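Local structure of beta-phenylalanine aminotransferase (Variovorax paradoxus, 4AO9) at residues E144-G152 against H317-M328; R279-K287 against A297-M305. The protein probably catalyses PLP-dependent transamination of beta-phenylalanine, as a class-III aminotransferase. All blocks are in the same frame, centred on the assembly; numbering follows the deposited sequence. Where two conformers were deposited one is given.

Contact 1. Residues E144-G152 against H317-M328. With PLP (pyridoxal-5'-phosphate), chain C; PLP (pyridoxal-5'-phosphate), chain D.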
loop_
_atom_site.group_PDB
_atom_site.type_symbol
_atom_site.label_atom_id
_atom_site.label_comp_id
_atom_site.label_asym_id
_atom_site.label_seq_id
_atom_site.Cartn_x
_atom_site.Cartn_y
_atom_site.Cartn_z
ATOM N N GLU A 144 -14.523 5.009 -15.911
ATOM C CA GLU A 144 -14.159 5.682 -17.164
ATOM C C GLU A 144 -12.655 5.898 -17.230
ATOM O O GLU A 144 -12.044 5.742 -18.298
ATOM C CB GLU A 144 -14.899 7.017 -17.315
ATOM C CG GLU A 144 -16.403 6.824 -17.388
ATOM C CD GLU A 144 -17.204 8.106 -17.462
ATOM O OE1 GLU A 144 -16.679 9.217 -17.227
ATOM O OE2 GLU A 144 -18.405 7.991 -17.804
ATOM N N GLN A 145 -12.076 6.309 -16.101
ATOM C CA GLN A 145 -10.622 6.331 -15.921
ATOM C C GLN A 145 -10.311 5.876 -14.511
ATOM O O GLN A 145 -11.169 5.941 -13.628
ATOM C CB GLN A 145 -10.054 7.730 -16.102
ATOM C CG GLN A 145 -10.230 8.315 -17.489
ATOM C CD GLN A 145 -9.531 9.640 -17.611
ATOM O OE1 GLN A 145 -9.503 10.434 -16.669
ATOM N NE2 GLN A 145 -8.927 9.876 -18.760
ATOM N N LEU A 146 -9.080 5.409 -14.302
ATOM C CA LEU A 146 -8.651 4.936 -12.984
ATOM C C LEU A 146 -7.215 5.331 -12.716
ATOM O O LEU A 146 -6.508 5.782 -13.622
ATOM C CB LEU A 146 -8.785 3.410 -12.879
ATOM C CG LEU A 146 -7.982 2.525 -13.843
ATOM C CD1 LEU A 146 -6.503 2.408 -13.456
ATOM C CD2 LEU A 146 -8.589 1.127 -13.924
ATOM N N ARG A 147 -6.804 5.174 -11.458
ATOM C CA ARG A 147 -5.391 5.162 -11.083
ATOM C C ARG A 147 -5.135 3.944 -10.203
ATOM O O ARG A 147 -6.032 3.488 -9.491
ATOM C CB ARG A 147 -5.001 6.446 -10.355
ATOM C CG ARG A 147 -5.040 7.679 -11.256
ATOM C CD ARG A 147 -4.795 8.931 -10.471
ATOM N NE ARG A 147 -3.400 9.113 -10.062
ATOM C CZ ARG A 147 -2.478 9.810 -10.721
ATOM N NH1 ARG A 147 -2.736 10.381 -11.900
ATOM N NH2 ARG A 147 -1.269 9.931 -10.182
ATOM N N PHE A 148 -3.916 3.420 -10.258
ATOM C CA PHE A 148 -3.514 2.281 -9.438
ATOM C C PHE A 148 -2.912 2.727 -8.115
ATOM O O PHE A 148 -2.285 3.794 -8.015
ATOM C CB PHE A 148 -2.475 1.439 -10.176
ATOM C CG PHE A 148 -2.990 0.830 -11.443
ATOM C CD1 PHE A 148 -3.980 -0.147 -11.406
ATOM C CD2 PHE A 148 -2.456 1.204 -12.664
ATOM C CE1 PHE A 148 -4.449 -0.732 -12.585
ATOM C CE2 PHE A 148 -2.922 0.627 -13.855
ATOM C CZ PHE A 148 -3.920 -0.327 -13.813
ATOM N N THR A 149 -3.122 1.893 -7.106
ATOM C CA THR A 149 -2.548 2.080 -5.792
ATOM C C THR A 149 -1.874 0.778 -5.365
ATOM O O THR A 149 -1.880 -0.215 -6.108
ATOM C CB THR A 149 -3.629 2.466 -4.760
ATOM O OG1 THR A 149 -4.577 1.392 -4.668
ATOM C CG2 THR A 149 -4.359 3.735 -5.168
ATOM N N ASN A 150 -1.338 0.761 -4.149
ATOM C CA ASN A 150 -0.646 -0.424 -3.655
ATOM C C ASN A 150 -1.466 -1.326 -2.756
ATOM O O ASN A 150 -0.976 -2.349 -2.269
ATOM C CB ASN A 150 0.630 0.015 -2.942
ATOM C CG ASN A 150 1.483 0.868 -3.828
ATOM O OD1 ASN A 150 2.040 0.366 -4.809
ATOM N ND2 ASN A 150 1.497 2.175 -3.583
ATOM N N SER A 151 -2.720 -0.945 -2.521
ATOM C CA SER A 151 -3.615 -1.685 -1.634
ATOM C C SER A 151 -5.033 -1.158 -1.813
ATOM O O SER A 151 -5.250 -0.050 -2.327
ATOM C CB SER A 151 -3.202 -1.514 -0.166
ATOM O OG SER A 151 -3.369 -0.156 0.235
ATOM N N GLY A 152 -5.989 -1.970 -1.377
ATOM C CA GLY A 152 -7.393 -1.548 -1.307
ATOM C C GLY A 152 -7.568 -0.387 -0.341
ATOM O O GLY A 152 -8.361 0.526 -0.606
ATOM N N HIS A 317 -1.424 12.551 -6.828
ATOM C CA HIS A 317 -1.521 11.218 -6.261
ATOM C C HIS A 317 -0.194 10.493 -6.466
ATOM O O HIS A 317 0.115 10.007 -7.556
ATOM C CB HIS A 317 -2.700 10.431 -6.836
ATOM C CG HIS A 317 -2.635 8.971 -6.527
ATOM N ND1 HIS A 317 -2.832 8.002 -7.485
ATOM C CD2 HIS A 317 -2.363 8.313 -5.374
ATOM C CE1 HIS A 317 -2.706 6.807 -6.935
ATOM N NE2 HIS A 317 -2.402 6.968 -5.655
ATOM N N SER A 318 0.589 10.440 -5.396
ATOM C CA SER A 318 1.910 9.842 -5.433
ATOM C C SER A 318 1.888 8.384 -4.954
ATOM O O SER A 318 0.831 7.832 -4.587
ATOM C CB SER A 318 2.870 10.697 -4.598
ATOM O OG SER A 318 2.386 10.815 -3.264
ATOM N N GLY A 319 3.038 7.714 -5.015
ATOM C CA GLY A 319 3.144 6.334 -4.526
ATOM C C GLY A 319 4.086 5.458 -5.338
ATOM O O GLY A 319 3.835 5.178 -6.505
ATOM N N THR A 320 5.140 4.976 -4.694
ATOM C CA THR A 320 6.293 4.392 -5.364
ATOM C C THR A 320 5.966 3.186 -6.242
ATOM O O THR A 320 6.420 3.111 -7.391
ATOM C CB THR A 320 7.368 4.047 -4.334
ATOM O OG1 THR A 320 7.698 5.239 -3.623
ATOM C CG2 THR A 320 8.632 3.527 -5.016
ATOM N N PHE A 321 5.174 2.260 -5.718
ATOM C CA PHE A 321 4.993 0.980 -6.386
ATOM C C PHE A 321 3.716 0.875 -7.228
ATOM O O PHE A 321 3.421 -0.198 -7.761
ATOM C CB PHE A 321 5.168 -0.185 -5.388
ATOM C CG PHE A 321 6.525 -0.211 -4.737
ATOM C CD1 PHE A 321 7.637 -0.685 -5.435
ATOM C CD2 PHE A 321 6.690 0.263 -3.429
ATOM C CE1 PHE A 321 8.910 -0.695 -4.841
ATOM C CE2 PHE A 321 7.958 0.254 -2.826
ATOM C CZ PHE A 321 9.059 -0.224 -3.538
ATOM N N ASN A 322 3.006 1.991 -7.394
ATOM C CA ASN A 322 1.646 1.950 -7.972
ATOM C C ASN A 322 1.554 1.271 -9.321
ATOM O O ASN A 322 0.598 0.523 -9.575
ATOM C CB ASN A 322 1.047 3.352 -8.097
ATOM C CG ASN A 322 1.003 4.086 -6.783
ATOM O OD1 ASN A 322 1.848 3.882 -5.918
ATOM N ND2 ASN A 322 0.035 4.966 -6.638
ATOM N N ASN A 323 2.528 1.534 -10.191
ATOM C CA ASN A 323 2.473 1.032 -11.566
ATOM C C ASN A 323 3.531 -0.030 -11.833
ATOM O O ASN A 323 3.922 -0.260 -12.979
ATOM C CB ASN A 323 2.583 2.202 -12.561
ATOM C CG ASN A 323 3.984 2.799 -12.633
ATOM O OD1 ASN A 323 4.771 2.696 -11.693
ATOM N ND2 ASN A 323 4.296 3.435 -13.760
ATOM N N ASN A 324 3.971 -0.724 -10.783
ATOM C CA ASN A 324 5.102 -1.633 -10.938
ATOM C C ASN A 324 4.811 -2.720 -11.961
ATOM O O ASN A 324 3.697 -3.238 -12.017
ATOM C CB ASN A 324 5.530 -2.210 -9.591
ATOM C CG ASN A 324 4.664 -3.343 -9.143
ATOM O OD1 ASN A 324 4.842 -4.495 -9.565
ATOM N ND2 ASN A 324 3.716 -3.037 -8.253
ATOM N N VAL A 325 5.812 -3.052 -12.773
ATOM C CA VAL A 325 5.588 -3.947 -13.902
ATOM C C VAL A 325 5.161 -5.351 -13.519
ATOM O O VAL A 325 4.470 -6.015 -14.289
ATOM C CB VAL A 325 6.802 -4.028 -14.865
ATOM C CG1 VAL A 325 7.006 -2.716 -15.582
ATOM C CG2 VAL A 325 8.061 -4.487 -14.139
ATOM N N MET A 326 5.562 -5.813 -12.336
ATOM C CA MET A 326 5.184 -7.167 -11.934
ATOM C C MET A 326 3.686 -7.276 -11.658
ATOM O O MET A 326 3.030 -8.192 -12.146
ATOM C CB MET A 326 6.022 -7.608 -10.739
ATOM C CG MET A 326 7.491 -7.800 -11.128
ATOM S SD MET A 326 8.574 -7.883 -9.705
ATOM C CE MET A 326 8.102 -9.483 -9.042
ATOM N N THR A 327 3.153 -6.331 -10.891
ATOM C CA THR A 327 1.704 -6.246 -10.673
ATOM C C THR A 327 0.943 -6.050 -11.983
ATOM O O THR A 327 -0.061 -6.719 -12.222
ATOM C CB THR A 327 1.344 -5.111 -9.687
ATOM O OG1 THR A 327 1.949 -5.396 -8.411
ATOM C CG2 THR A 327 -0.182 -4.963 -9.520
ATOM N N MET A 328 1.416 -5.146 -12.830
ATOM C CA MET A 328 0.724 -4.868 -14.094
ATOM C C MET A 328 0.681 -6.123 -14.969
ATOM O O MET A 328 -0.350 -6.424 -15.575
ATOM C CB MET A 328 1.387 -3.716 -14.858
ATOM C CG MET A 328 1.456 -2.374 -14.104
ATOM S SD MET A 328 -0.106 -1.575 -13.678
ATOM C CE MET A 328 -0.358 -2.107 -11.982
HETATM N N1 PLP C . -12.258 -3.062 1.209
HETATM C C2 PLP C . -12.734 -4.306 1.194
HETATM C C2A PLP C . -14.238 -4.475 0.967
HETATM C C3 PLP C . -11.874 -5.395 1.365
HETATM O O3 PLP C . -12.353 -6.543 1.335
HETATM C C4 PLP C . -10.495 -5.216 1.563
HETATM C C4A PLP C . -9.499 -6.380 1.733
HETATM C C5 PLP C . -10.053 -3.874 1.604
HETATM C C6 PLP C . -10.959 -2.829 1.424
HETATM C C5A PLP C . -8.570 -3.528 1.838
HETATM O O4P PLP C . -7.685 -3.922 0.876
HETATM P P PLP C . -6.143 -4.083 1.315
HETATM O O1P PLP C . -6.080 -5.251 2.372
HETATM O O2P PLP C . -5.657 -2.744 1.973
HETATM O O3P PLP C . -5.397 -4.345 0.050
HETATM N N1 PLP D . 8.262 9.020 3.256
HETATM C C2 PLP D . 9.355 9.341 2.554
HETATM C C2A PLP D . 10.410 10.178 3.288
HETATM C C3 PLP D . 9.520 8.894 1.243
HETATM O O3 PLP D . 10.547 9.202 0.616
HETATM C C4 PLP D . 8.515 8.115 0.637
HETATM C C4A PLP D . 8.610 7.574 -0.790
HETATM C C5 PLP D . 7.382 7.842 1.405
HETATM C C6 PLP D . 7.271 8.305 2.712
HETATM C C5A PLP D . 6.210 7.040 0.814
HETATM O O4P PLP D . 6.410 5.730 0.517
HETATM P P PLP D . 5.407 5.087 -0.588
HETATM O O1P PLP D . 5.840 3.585 -0.619
HETATM O O2P PLP D . 5.689 5.783 -1.940
HETATM O O3P PLP D . 3.994 5.243 -0.109
HETATM O O HOH W 1 -0.217 -1.631 -7.929
#

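Contact 2. Residues R279-K287 against A297-M305. With PLP (pyridoxal-5'-phosphate), chain C.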
loop_
_atom_site.group_PDB
_atom_site.type_symbol
_atom_site.label_atom_id
_atom_site.label_comp_id
_atom_site.label_asym_id
_atom_site.label_seq_id
_atom_site.Cartn_x
_atom_site.Cartn_y
_atom_site.Cartn_z
ATOM N N ARG A 279 -25.274 2.396 -10.487
ATOM C CA ARG A 279 -24.046 3.061 -10.921
ATOM C C ARG A 279 -23.520 3.981 -9.829
ATOM O O ARG A 279 -24.185 4.946 -9.466
ATOM C CB ARG A 279 -24.296 3.875 -12.197
ATOM C CG ARG A 279 -23.109 4.738 -12.642
ATOM C CD ARG A 279 -22.191 3.988 -13.590
ATOM N NE ARG A 279 -22.553 4.165 -14.999
ATOM C CZ ARG A 279 -21.791 4.763 -15.920
ATOM N NH1 ARG A 279 -20.598 5.255 -15.612
ATOM N NH2 ARG A 279 -22.226 4.863 -17.169
ATOM N N SER A 280 -22.331 3.684 -9.310
ATOM C CA SER A 280 -21.650 4.616 -8.403
ATOM C C SER A 280 -20.794 5.622 -9.173
ATOM O O SER A 280 -20.371 5.371 -10.299
ATOM C CB SER A 280 -20.798 3.845 -7.395
ATOM O OG SER A 280 -19.856 3.017 -8.065
ATOM N N ASP A 281 -20.545 6.771 -8.545
ATOM C CA ASP A 281 -19.685 7.801 -9.120
ATOM C C ASP A 281 -18.215 7.404 -9.155
ATOM O O ASP A 281 -17.496 7.770 -10.092
ATOM C CB ASP A 281 -19.856 9.106 -8.355
ATOM C CG ASP A 281 -21.276 9.599 -8.403
ATOM O OD1 ASP A 281 -21.636 10.234 -9.421
ATOM O OD2 ASP A 281 -22.031 9.325 -7.451
ATOM N N LEU A 282 -17.785 6.652 -8.142
ATOM C CA LEU A 282 -16.458 6.026 -8.107
ATOM C C LEU A 282 -16.615 4.591 -7.644
ATOM O O LEU A 282 -17.609 4.246 -6.977
ATOM C CB LEU A 282 -15.492 6.758 -7.160
ATOM C CG LEU A 282 -15.176 8.224 -7.479
ATOM C CD1 LEU A 282 -14.409 8.844 -6.316
ATOM C CD2 LEU A 282 -14.374 8.363 -8.767
ATOM N N THR A 283 -15.619 3.774 -7.981
ATOM C CA THR A 283 -15.544 2.388 -7.569
ATOM C C THR A 283 -14.104 2.116 -7.163
ATOM O O THR A 283 -13.169 2.551 -7.844
ATOM C CB THR A 283 -15.908 1.468 -8.738
ATOM O OG1 THR A 283 -17.270 1.725 -9.115
ATOM C CG2 THR A 283 -15.762 -0.010 -8.348
ATOM N N THR A 284 -13.934 1.377 -6.070
ATOM C CA THR A 284 -12.601 0.916 -5.692
ATOM C C THR A 284 -12.484 -0.593 -5.903
ATOM O O THR A 284 -13.470 -1.339 -5.794
ATOM C CB THR A 284 -12.245 1.311 -4.262
ATOM O OG1 THR A 284 -13.235 0.789 -3.364
ATOM C CG2 THR A 284 -12.190 2.847 -4.138
ATOM N N LEU A 285 -11.266 -1.010 -6.253
ATOM C CA LEU A 285 -10.935 -2.393 -6.572
ATOM C C LEU A 285 -9.651 -2.789 -5.862
ATOM O O LEU A 285 -8.855 -1.938 -5.465
ATOM C CB LEU A 285 -10.713 -2.533 -8.080
ATOM C CG LEU A 285 -11.880 -2.206 -9.000
ATOM C CD1 LEU A 285 -11.374 -2.186 -10.446
ATOM C CD2 LEU A 285 -13.007 -3.219 -8.843
ATOM N N GLY A 286 -9.453 -4.094 -5.711
ATOM C CA GLY A 286 -8.244 -4.597 -5.087
ATOM C C GLY A 286 -8.186 -6.100 -5.130
ATOM O O GLY A 286 -8.777 -6.750 -6.006
ATOM N N LYS A 287 -7.455 -6.640 -4.161
ATOM C CA LYS A 287 -7.275 -8.099 -3.981
ATOM C C LYS A 287 -6.885 -8.788 -5.329
ATOM O O LYS A 287 -5.799 -8.525 -5.851
ATOM C CB LYS A 287 -8.449 -8.684 -3.176
ATOM C CG LYS A 287 -8.241 -8.192 -1.710
ATOM C CD LYS A 287 -9.069 -8.986 -0.713
ATOM C CE LYS A 287 -8.903 -8.534 0.746
ATOM N NZ LYS A 287 -10.001 -7.613 1.123
ATOM N N ALA A 297 -6.993 -0.161 -6.945
ATOM C CA ALA A 297 -7.295 0.878 -7.949
ATOM C C ALA A 297 -8.522 1.646 -7.522
ATOM O O ALA A 297 -9.393 1.120 -6.843
ATOM C CB ALA A 297 -7.504 0.279 -9.362
ATOM N N PHE A 298 -8.559 2.918 -7.879
ATOM C CA PHE A 298 -9.784 3.698 -7.741
ATOM C C PHE A 298 -10.064 4.354 -9.067
ATOM O O PHE A 298 -9.142 4.747 -9.782
ATOM C CB PHE A 298 -9.707 4.726 -6.597
ATOM C CG PHE A 298 -8.766 5.887 -6.842
ATOM C CD1 PHE A 298 -7.387 5.730 -6.731
ATOM C CD2 PHE A 298 -9.274 7.164 -7.124
ATOM C CE1 PHE A 298 -6.513 6.815 -6.935
ATOM C CE2 PHE A 298 -8.415 8.246 -7.331
ATOM C CZ PHE A 298 -7.041 8.071 -7.237
ATOM N N GLY A 299 -11.342 4.448 -9.416
ATOM C CA GLY A 299 -11.715 5.096 -10.667
ATOM C C GLY A 299 -13.199 5.351 -10.722
ATOM O O GLY A 299 -13.927 5.077 -9.756
ATOM N N GLY A 300 -13.648 5.868 -11.856
ATOM C CA GLY A 300 -15.062 6.191 -12.010
ATOM C C GLY A 300 -15.208 7.298 -13.018
ATOM O O GLY A 300 -14.564 7.277 -14.060
ATOM N N ARG A 301 -16.044 8.276 -12.703
ATOM C CA ARG A 301 -16.308 9.399 -13.610
ATOM C C ARG A 301 -15.032 10.111 -14.019
ATOM O O ARG A 301 -14.226 10.478 -13.167
ATOM C CB ARG A 301 -17.221 10.416 -12.929
ATOM C CG ARG A 301 -18.661 10.012 -12.820
ATOM C CD ARG A 301 -19.390 10.853 -11.769
ATOM N NE ARG A 301 -19.323 12.293 -12.057
ATOM C CZ ARG A 301 -19.969 13.221 -11.350
ATOM N NH1 ARG A 301 -20.746 12.847 -10.343
ATOM N NH2 ARG A 301 -19.845 14.514 -11.649
ATOM N N ALA A 302 -14.858 10.318 -15.323
ATOM C CA ALA A 302 -13.703 11.043 -15.836
ATOM C C ALA A 302 -13.597 12.463 -15.259
ATOM O O ALA A 302 -12.487 12.938 -14.994
ATOM C CB ALA A 302 -13.736 11.080 -17.363
ATOM N N ASP A 303 -14.725 13.128 -15.019
ATOM C CA ASP A 303 -14.652 14.493 -14.487
ATOM C C ASP A 303 -14.157 14.548 -13.046
ATOM O O ASP A 303 -13.522 15.521 -12.651
ATOM C CB ASP A 303 -15.955 15.305 -14.700
ATOM C CG ASP A 303 -17.157 14.745 -13.942
ATOM O OD1 ASP A 303 -17.162 13.551 -13.584
ATOM O OD2 ASP A 303 -18.124 15.512 -13.719
ATOM N N VAL A 304 -14.402 13.491 -12.271
ATOM C CA VAL A 304 -13.849 13.411 -10.916
ATOM C C VAL A 304 -12.376 13.015 -10.987
ATOM O O VAL A 304 -11.527 13.596 -10.287
ATOM C CB VAL A 304 -14.662 12.434 -10.027
ATOM C CG1 VAL A 304 -14.015 12.277 -8.647
ATOM C CG2 VAL A 304 -16.114 12.935 -9.892
ATOM N N MET A 305 -12.063 12.031 -11.827
ATOM C CA MET A 305 -10.677 11.582 -11.969
ATOM C C MET A 305 -9.764 12.671 -12.547
ATOM O O MET A 305 -8.542 12.639 -12.337
ATOM C CB MET A 305 -10.610 10.306 -12.806
ATOM C CG MET A 305 -11.255 9.087 -12.126
ATOM S SD MET A 305 -10.577 8.714 -10.480
ATOM C CE MET A 305 -8.887 8.244 -10.900
HETATM N N1 PLP C . -12.258 -3.062 1.209
HETATM C C2 PLP C . -12.734 -4.306 1.194
HETATM C C2A PLP C . -14.238 -4.475 0.967
HETATM C C3 PLP C . -11.874 -5.395 1.365
HETATM O O3 PLP C . -12.353 -6.543 1.335
HETATM C C4 PLP C . -10.495 -5.216 1.563
HETATM C C4A PLP C . -9.499 -6.380 1.733
HETATM C C5 PLP C . -10.053 -3.874 1.604
HETATM C C6 PLP C . -10.959 -2.829 1.424
HETATM C C5A PLP C . -8.570 -3.528 1.838
HETATM O O4P PLP C . -7.685 -3.922 0.876
HETATM P P PLP C . -6.143 -4.083 1.315
HETATM O O1P PLP C . -6.080 -5.251 2.372
HETATM O O2P PLP C . -5.657 -2.744 1.973
HETATM O O3P PLP C . -5.397 -4.345 0.050
#

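Contact 1. Residues E144-G152 against H317-M328
T149, at the end of strand 145-149, comes closest to N322 in the loop 317-324, their CA atoms 4.7 Å apart, where a type I turn from F321 to N324 leads into the helix beginning at V325. This is the PLP-binding domain of a class-III aminotransferase, at the strand that is outermost within this chain in its seven-stranded mixed sheet. The side chains of R147 and H317 run antiparallel alongside each other, and NE and NH2 of the arginine each bond a different atom of the histidine. NE gives a nearly straight bond of 2.9 Å to H317 ND1, lying in both the guanidinium and the imidazole planes although these stand 68° apart; NH2 reaches H317 O, in the carbonyl plane, on a lone pair. The bend of the arginine at chi3 (74°) turns both nitrogens to this one residue, and the bond from NE should hold the ring's rotation. N322 works both ways: its ND2 gives a weak bond to F148 O, while its OD1 accepts N150 ND2 at 2.9 Å from above the carbonyl plane, the two amides nearly perpendicular. One water bridges T149 O and N322 O. N324 N-caps the helix, OD1 accepting from T327 N at 2.8 Å. The F148 ring has L146 CD1 on one face and M328 on the opposite one: SD, 4.0 Å from the ring centroid, makes a Met-aromatic contact, and the methyl CE, 3.9 Å from the centroid and almost on the normal, a CH-pi contact.

Contact 2. Residues R279-K287 against A297-M305
L282 to L285 pair with A297 to G300 as an antiparallel beta hairpin inside the large sheet of the PLP-binding domain, and K287, just along the chain from L285, is the lysine that carries the cofactor. Four backbone hydrogen bonds join the hydrogen-bonded pairs T283-G299 and L285-A297, the shortest from T283 N to G299 O at 2.8 Å and the longest from G299 N to T283 O at 3.1 Å. A further backbone bond, R301 N to D281 O, extends the series past the strands. CA-H...O contacts, such as L282 CA to G299 O, fill in between. G300 has backbone angles suited to glycine, and a CB there would collide with D281 O.

The ionic bonds centre on R301, whose NH1 meets D281 OD1 at 2.9 Å, in the guanidinium plane but from above the carboxylate. The other edge of the same guanidinium holds D303 with NE and NH2, one to each oxygen, while D281 OD2 turns to R247 and L257 N. A leucine in place of R301 would probably leave D303 without its two-pronged partner and D281 OD1 without its charged mate.

Apolar contacts complete the joint: L282 CD2 touches V304 CG1 at 3.9 Å and M305 SD, and T284 CG2 lies against F298 CB.

Apart from these, the link to the cofactor is covalent, K287 NZ being bound to PLP C4A, 1.5 Å away.

How the contacts relate
Contacts 1 and 2 share one sheet: strands 145-149 and 296-300 are neighbours in it, and contact 2 is nested within the chain loop closed by contact 1. Their centres lie about 13 Å apart, yet they touch directly, R147 N probably bonding to F298 O at 2.9 Å and E144 OE1 to A302 N at 2.9 Å. Both reach one PLP: to the lysine-bound cofactor of contact 2, G152 N of contact 1 gives a 2.8 Å hydrogen bond at the phosphate O3P. T320 of contact 1 instead serves the other cofactor, its OG1 2.7 Å from O2P, and T320 of the second subunit does likewise here, so each site draws on both subunits.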